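Local coordinates for bifunctional purine biosynthetic protein ADE5,7 (PDB 7LVO), which catalyses the second and fifth steps of de novo purine biosynthesis, the chain here being its N-terminal GAR synthetase half, which joins phosphoribosylamine to glycine using ATP, at residues R48-V62 with T341-A355. Residues are numbered along the deposited sequence; the frame is centred on the assembly and turned at random.
Sequences REHALAFKLAQSSRV and TQALMLLLDEQTDLA
Lys55, on helix 47-56, lays its aliphatic chain across Met345 and Leu354, the latter at the start of helix 354-362. Its CG lies 3.6 Å from Met345 SD, while CB meets Leu354 CD2. Bends at chi2 and chi3 (-61° and -58°) curl the chain over the Met345 carbonyl and bring the ammonium among waters. Water 2 takes a hydrogen bond from NZ and donates to the carbonyls of Met345 and Leu348; water 3 does likewise for those of Asp349 and Thr352, so the buried amine reaches four backbone oxygens indirectly. Leu52 CD2 sits 3.9 Å from both Met345 SD and Leu354 CD2, and Leu56 CD2 lies against the start of helix 354-362. The tightest carbon-carbon contact is Val62 CG2 against Ala355 CB, 3.5 Å apart. Beside it, Ser59 OG donates to Asp353 OD2 (2.7 Å) on the syn side of the carboxylate, 16° out of its plane, and accepts from Arg61 N in an ST turn. Asp353 is the N-cap of helix 354-362, its OD1 taking the N-H of Glu356. Toward solvent the contact loosens: Gln58 and Glu350 are exposed, and Glu350 OE1 stays 4.1 Å from Lys55 NZ, too far for a salt bridge, though the opposite charges probably attract. Nearer the start of helix 47-56, Ala51 CB rests on Gln342, whose NE2 is bonded to Asp338; the same carboxylate receives Arg48 N. The contact docks helix 47-56, which follows strand 38-44 of the N domain's parallel, Rossmann-like sheet, onto the ATP-grasp region, consistent with a junction between these two parts of the GAR synthetase fold.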
loop_
_atom_site.group_PDB
_atom_site.type_symbol
_atom_site.label_atom_id
_atom_site.label_comp_id
_atom_site.label_asym_id
_atom_site.label_seq_id
_atom_site.Cartn_x
_atom_site.Cartn_y
_atom_site.Cartn_z
ATOM N N ARG A 48 -7.679 -1.187 3.229
ATOM C CA ARG A 48 -6.790 -0.265 3.924
ATOM C C ARG A 48 -7.578 0.867 4.566
ATOM O O ARG A 48 -7.289 1.267 5.698
ATOM C CB ARG A 48 -5.753 0.284 2.953
ATOM C CG ARG A 48 -4.819 1.329 3.558
ATOM C CD ARG A 48 -4.582 2.484 2.589
ATOM N NE ARG A 48 -3.966 2.063 1.339
ATOM C CZ ARG A 48 -4.602 1.938 0.181
ATOM N NH1 ARG A 48 -5.890 2.205 0.067
ATOM N NH2 ARG A 48 -3.924 1.540 -0.891
ATOM N N GLU A 49 -8.584 1.393 3.860
ATOM C CA GLU A 49 -9.390 2.477 4.418
ATOM C C GLU A 49 -10.192 1.996 5.620
ATOM O O GLU A 49 -10.204 2.642 6.673
ATOM C CB GLU A 49 -10.310 3.050 3.348
ATOM C CG GLU A 49 -9.630 4.025 2.401
ATOM C CD GLU A 49 -8.531 3.385 1.592
ATOM O OE1 GLU A 49 -8.776 2.345 0.943
ATOM O OE2 GLU A 49 -7.410 3.906 1.606
ATOM N N HIS A 50 -10.872 0.849 5.485
ATOM C CA HIS A 50 -11.639 0.334 6.611
ATOM C C HIS A 50 -10.736 0.069 7.809
ATOM O O HIS A 50 -11.076 0.428 8.942
ATOM C CB HIS A 50 -12.384 -0.935 6.198
ATOM C CG HIS A 50 -13.393 -1.396 7.200
ATOM N ND1 HIS A 50 -14.110 -2.565 7.053
ATOM C CD2 HIS A 50 -13.806 -0.848 8.366
ATOM C CE1 HIS A 50 -14.919 -2.718 8.086
ATOM N NE2 HIS A 50 -14.755 -1.688 8.897
ATOM N N ALA A 51 -9.581 -0.551 7.578
ATOM C CA ALA A 51 -8.656 -0.819 8.675
ATOM C C ALA A 51 -8.156 0.480 9.306
ATOM O O ALA A 51 -8.018 0.571 10.533
ATOM C CB ALA A 51 -7.487 -1.662 8.170
ATOM N N LEU A 52 -7.863 1.492 8.487
ATOM C CA LEU A 52 -7.445 2.780 9.041
ATOM C C LEU A 52 -8.592 3.456 9.788
ATOM O O LEU A 52 -8.414 3.946 10.911
ATOM C CB LEU A 52 -6.914 3.690 7.934
ATOM C CG LEU A 52 -5.584 3.284 7.327
ATOM C CD1 LEU A 52 -5.293 4.091 6.061
ATOM C CD2 LEU A 52 -4.444 3.459 8.334
ATOM N N ALA A 53 -9.778 3.501 9.174
ATOM C CA ALA A 53 -10.946 4.032 9.867
ATOM C C ALA A 53 -11.184 3.292 11.171
ATOM O O ALA A 53 -11.583 3.900 12.175
ATOM C CB ALA A 53 -12.185 3.943 8.970
ATOM N N PHE A 54 -10.942 1.977 11.174
ATOM C CA PHE A 54 -11.117 1.182 12.378
ATOM C C PHE A 54 -10.284 1.735 13.527
ATOM O O PHE A 54 -10.790 1.926 14.637
ATOM C CB PHE A 54 -10.752 -0.277 12.072
ATOM C CG PHE A 54 -10.627 -1.151 13.287
ATOM C CD1 PHE A 54 -11.758 -1.597 13.960
ATOM C CD2 PHE A 54 -9.379 -1.546 13.742
ATOM C CE1 PHE A 54 -11.643 -2.413 15.075
ATOM C CE2 PHE A 54 -9.258 -2.363 14.858
ATOM C CZ PHE A 54 -10.391 -2.796 15.523
ATOM N N LYS A 55 -9.007 2.006 13.275
ATOM C CA LYS A 55 -8.128 2.501 14.332
ATOM C C LYS A 55 -8.405 3.965 14.657
ATOM O O LYS A 55 -8.518 4.339 15.830
ATOM C CB LYS A 55 -6.667 2.314 13.925
ATOM C CG LYS A 55 -6.230 0.863 13.794
ATOM C CD LYS A 55 -6.375 0.098 15.116
ATOM C CE LYS A 55 -5.567 0.738 16.240
ATOM N NZ LYS A 55 -5.588 -0.087 17.484
ATOM N N LEU A 56 -8.539 4.808 13.627
ATOM C CA LEU A 56 -8.779 6.229 13.869
ATOM C C LEU A 56 -10.029 6.445 14.714
ATOM O O LEU A 56 -10.059 7.332 15.580
ATOM C CB LEU A 56 -8.891 6.977 12.543
ATOM C CG LEU A 56 -7.634 6.993 11.676
ATOM C CD1 LEU A 56 -7.929 7.651 10.338
ATOM C CD2 LEU A 56 -6.476 7.687 12.375
ATOM N N ALA A 57 -11.065 5.634 14.490
ATOM C CA ALA A 57 -12.315 5.804 15.223
ATOM C C ALA A 57 -12.166 5.510 16.713
ATOM O O ALA A 57 -13.036 5.897 17.500
ATOM C CB ALA A 57 -13.397 4.905 14.627
ATOM N N GLN A 58 -11.091 4.843 17.117
ATOM C CA GLN A 58 -10.840 4.575 18.525
ATOM C C GLN A 58 -10.131 5.724 19.234
ATOM O O GLN A 58 -10.037 5.704 20.467
ATOM C CB GLN A 58 -10.001 3.304 18.676
ATOM C CG GLN A 58 -10.702 2.041 18.204
ATOM C CD GLN A 58 -9.814 0.819 18.303
ATOM O OE1 GLN A 58 -8.630 0.870 17.963
ATOM N NE2 GLN A 58 -10.371 -0.278 18.785
ATOM N N SER A 59 -9.634 6.711 18.493
ATOM C CA SER A 59 -8.953 7.846 19.108
ATOM C C SER A 59 -9.961 8.748 19.808
ATOM O O SER A 59 -10.965 9.150 19.219
ATOM C CB SER A 59 -8.190 8.640 18.055
ATOM O OG SER A 59 -7.893 9.961 18.510
ATOM N N SER A 60 -9.678 9.086 21.066
ATOM C CA SER A 60 -10.501 10.054 21.782
ATOM C C SER A 60 -10.326 11.469 21.254
ATOM O O SER A 60 -11.074 12.363 21.663
ATOM C CB SER A 60 -10.183 10.015 23.282
ATOM O OG SER A 60 -8.838 10.371 23.528
ATOM N N ARG A 61 -9.357 11.699 20.372
ATOM C CA ARG A 61 -9.153 13.004 19.755
ATOM C C ARG A 61 -9.857 13.135 18.412
ATOM O O ARG A 61 -9.714 14.166 17.750
ATOM C CB ARG A 61 -7.656 13.270 19.577
ATOM C CG ARG A 61 -6.904 13.494 20.886
ATOM C CD ARG A 61 -5.422 13.718 20.644
ATOM N NE ARG A 61 -5.178 14.632 19.534
ATOM C CZ ARG A 61 -5.385 15.940 19.582
ATOM N NH1 ARG A 61 -5.861 16.525 20.669
ATOM N NH2 ARG A 61 -5.113 16.681 18.511
ATOM N N VAL A 62 -10.609 12.119 17.995
ATOM C CA VAL A 62 -11.291 12.109 16.708
ATOM C C VAL A 62 -12.790 12.051 16.960
ATOM O O VAL A 62 -13.268 11.181 17.696
ATOM C CB VAL A 62 -10.832 10.925 15.838
ATOM C CG1 VAL A 62 -11.688 10.823 14.580
ATOM C CG2 VAL A 62 -9.363 11.071 15.487
ATOM N N THR A 341 -1.811 -3.346 5.570
ATOM C CA THR A 341 -2.355 -2.478 6.608
ATOM C C THR A 341 -3.356 -3.216 7.480
ATOM O O THR A 341 -3.357 -3.056 8.709
ATOM C CB THR A 341 -3.006 -1.250 5.974
ATOM O OG1 THR A 341 -2.021 -0.512 5.244
ATOM C CG2 THR A 341 -3.629 -0.347 7.032
ATOM N N GLN A 342 -4.214 -4.040 6.867
ATOM C CA GLN A 342 -5.230 -4.747 7.646
ATOM C C GLN A 342 -4.610 -5.599 8.744
ATOM O O GLN A 342 -5.199 -5.754 9.821
ATOM C CB GLN A 342 -6.082 -5.626 6.732
ATOM C CG GLN A 342 -6.965 -4.842 5.752
ATOM C CD GLN A 342 -6.280 -4.563 4.424
ATOM O OE1 GLN A 342 -5.195 -3.974 4.371
ATOM N NE2 GLN A 342 -6.916 -4.991 3.338
ATOM N N ALA A 343 -3.424 -6.155 8.500
ATOM C CA ALA A 343 -2.762 -6.945 9.533
ATOM C C ALA A 343 -1.985 -6.066 10.506
ATOM O O ALA A 343 -2.033 -6.296 11.717
ATOM C CB ALA A 343 -1.831 -7.974 8.893
ATOM N N LEU A 344 -1.288 -5.046 9.994
ATOM C CA LEU A 344 -0.432 -4.223 10.847
ATOM C C LEU A 344 -1.251 -3.397 11.835
ATOM O O LEU A 344 -0.816 -3.172 12.972
ATOM C CB LEU A 344 0.439 -3.317 9.995
ATOM C CG LEU A 344 1.573 -3.988 9.221
ATOM C CD1 LEU A 344 2.188 -3.040 8.192
ATOM C CD2 LEU A 344 2.636 -4.502 10.170
ATOM N N MET A 345 -2.427 -2.926 11.416
ATOM C CA MET A 345 -3.278 -2.162 12.320
ATOM C C MET A 345 -3.616 -2.969 13.569
ATOM O O MET A 345 -3.857 -2.394 14.638
ATOM C CB MET A 345 -4.560 -1.735 11.614
ATOM C CG MET A 345 -4.372 -0.660 10.538
ATOM S SD MET A 345 -3.740 0.902 11.180
ATOM C CE MET A 345 -1.999 0.747 10.816
ATOM N N LEU A 346 -3.652 -4.296 13.453
ATOM C CA LEU A 346 -3.940 -5.148 14.601
ATOM C C LEU A 346 -2.741 -5.339 15.520
ATOM O O LEU A 346 -2.892 -5.962 16.574
ATOM C CB LEU A 346 -4.443 -6.508 14.125
ATOM C CG LEU A 346 -5.920 -6.591 13.770
ATOM C CD1 LEU A 346 -6.350 -5.434 12.889
ATOM C CD2 LEU A 346 -6.228 -7.920 13.100
ATOM N N LEU A 347 -1.568 -4.825 15.157
ATOM C CA LEU A 347 -0.384 -4.916 16.002
ATOM C C LEU A 347 -0.079 -3.615 16.734
ATOM O O LEU A 347 0.853 -3.581 17.544
ATOM C CB LEU A 347 0.835 -5.334 15.175
ATOM C CG LEU A 347 0.821 -6.758 14.620
ATOM C CD1 LEU A 347 2.103 -7.033 13.837
ATOM C CD2 LEU A 347 0.647 -7.785 15.721
ATOM N N LEU A 348 -0.829 -2.547 16.471
ATOM C CA LEU A 348 -0.675 -1.320 17.242
ATOM C C LEU A 348 -1.185 -1.547 18.660
ATOM O O LEU A 348 -2.331 -1.951 18.852
ATOM C CB LEU A 348 -1.432 -0.181 16.574
ATOM C CG LEU A 348 -0.846 0.369 15.272
ATOM C CD1 LEU A 348 -1.826 1.335 14.608
ATOM C CD2 LEU A 348 0.477 1.057 15.532
ATOM N N ASP A 349 -0.338 -1.292 19.657
ATOM C CA ASP A 349 -0.767 -1.470 21.036
ATOM C C ASP A 349 -1.911 -0.509 21.363
ATOM O O ASP A 349 -2.083 0.543 20.737
ATOM C CB ASP A 349 0.399 -1.260 22.006
ATOM C CG ASP A 349 0.976 0.149 21.947
ATOM O OD1 ASP A 349 0.218 1.125 22.107
ATOM O OD2 ASP A 349 2.200 0.278 21.760
ATOM N N GLU A 350 -2.706 -0.889 22.363
ATOM C CA GLU A 350 -3.856 -0.075 22.744
ATOM C C GLU A 350 -3.460 1.256 23.365
ATOM O O GLU A 350 -4.338 2.072 23.650
ATOM C CB GLU A 350 -4.755 -0.859 23.703
ATOM C CG GLU A 350 -5.303 -2.148 23.109
ATOM C CD GLU A 350 -6.056 -1.924 21.809
ATOM O OE1 GLU A 350 -6.369 -0.759 21.486
ATOM O OE2 GLU A 350 -6.335 -2.916 21.105
ATOM N N GLN A 351 -2.166 1.496 23.583
ATOM C CA GLN A 351 -1.692 2.802 24.013
ATOM C C GLN A 351 -1.439 3.744 22.842
ATOM O O GLN A 351 -1.425 4.964 23.038
ATOM C CB GLN A 351 -0.406 2.655 24.830
ATOM C CG GLN A 351 -0.186 3.754 25.854
ATOM C CD GLN A 351 -1.102 3.612 27.056
ATOM O OE1 GLN A 351 -1.887 2.668 27.140
ATOM N NE2 GLN A 351 -1.010 4.555 27.991
ATOM N N THR A 352 -1.247 3.205 21.637
ATOM C CA THR A 352 -0.932 4.017 20.472
ATOM C C THR A 352 -2.204 4.587 19.863
ATOM O O THR A 352 -3.138 3.842 19.544
ATOM C CB THR A 352 -0.186 3.186 19.429
ATOM O OG1 THR A 352 1.090 2.793 19.948
ATOM C CG2 THR A 352 0.004 3.992 18.152
ATOM N N ASP A 353 -2.231 5.905 19.690
ATOM C CA ASP A 353 -3.316 6.599 19.006
ATOM C C ASP A 353 -2.873 6.837 17.569
ATOM O O ASP A 353 -1.962 7.633 17.320
ATOM C CB ASP A 353 -3.652 7.915 19.707
ATOM C CG ASP A 353 -4.792 8.669 19.030
ATOM O OD1 ASP A 353 -4.897 8.617 17.793
ATOM O OD2 ASP A 353 -5.581 9.321 19.738
ATOM N N LEU A 354 -3.516 6.149 16.621
ATOM C CA LEU A 354 -3.118 6.292 15.224
ATOM C C LEU A 354 -3.331 7.721 14.741
ATOM O O LEU A 354 -2.534 8.237 13.951
ATOM C CB LEU A 354 -3.885 5.316 14.346
ATOM C CG LEU A 354 -3.511 5.348 12.866
ATOM C CD1 LEU A 354 -2.013 5.188 12.656
ATOM C CD2 LEU A 354 -4.279 4.259 12.099
ATOM N N ALA A 355 -4.406 8.370 15.195
ATOM C CA ALA A 355 -4.645 9.758 14.803
ATOM C C ALA A 355 -3.485 10.651 15.240
ATOM O O ALA A 355 -2.985 11.476 14.466
ATOM C CB ALA A 355 -5.965 10.245 15.398
HETATM O O HOH W 1 -6.205 4.836 17.488
HETATM O O HOH W 2 -4.417 -2.579 17.446
HETATM O O HOH W 3 -4.389 1.590 19.214
HETATM O O HOH W 4 -6.578 8.138 21.937
#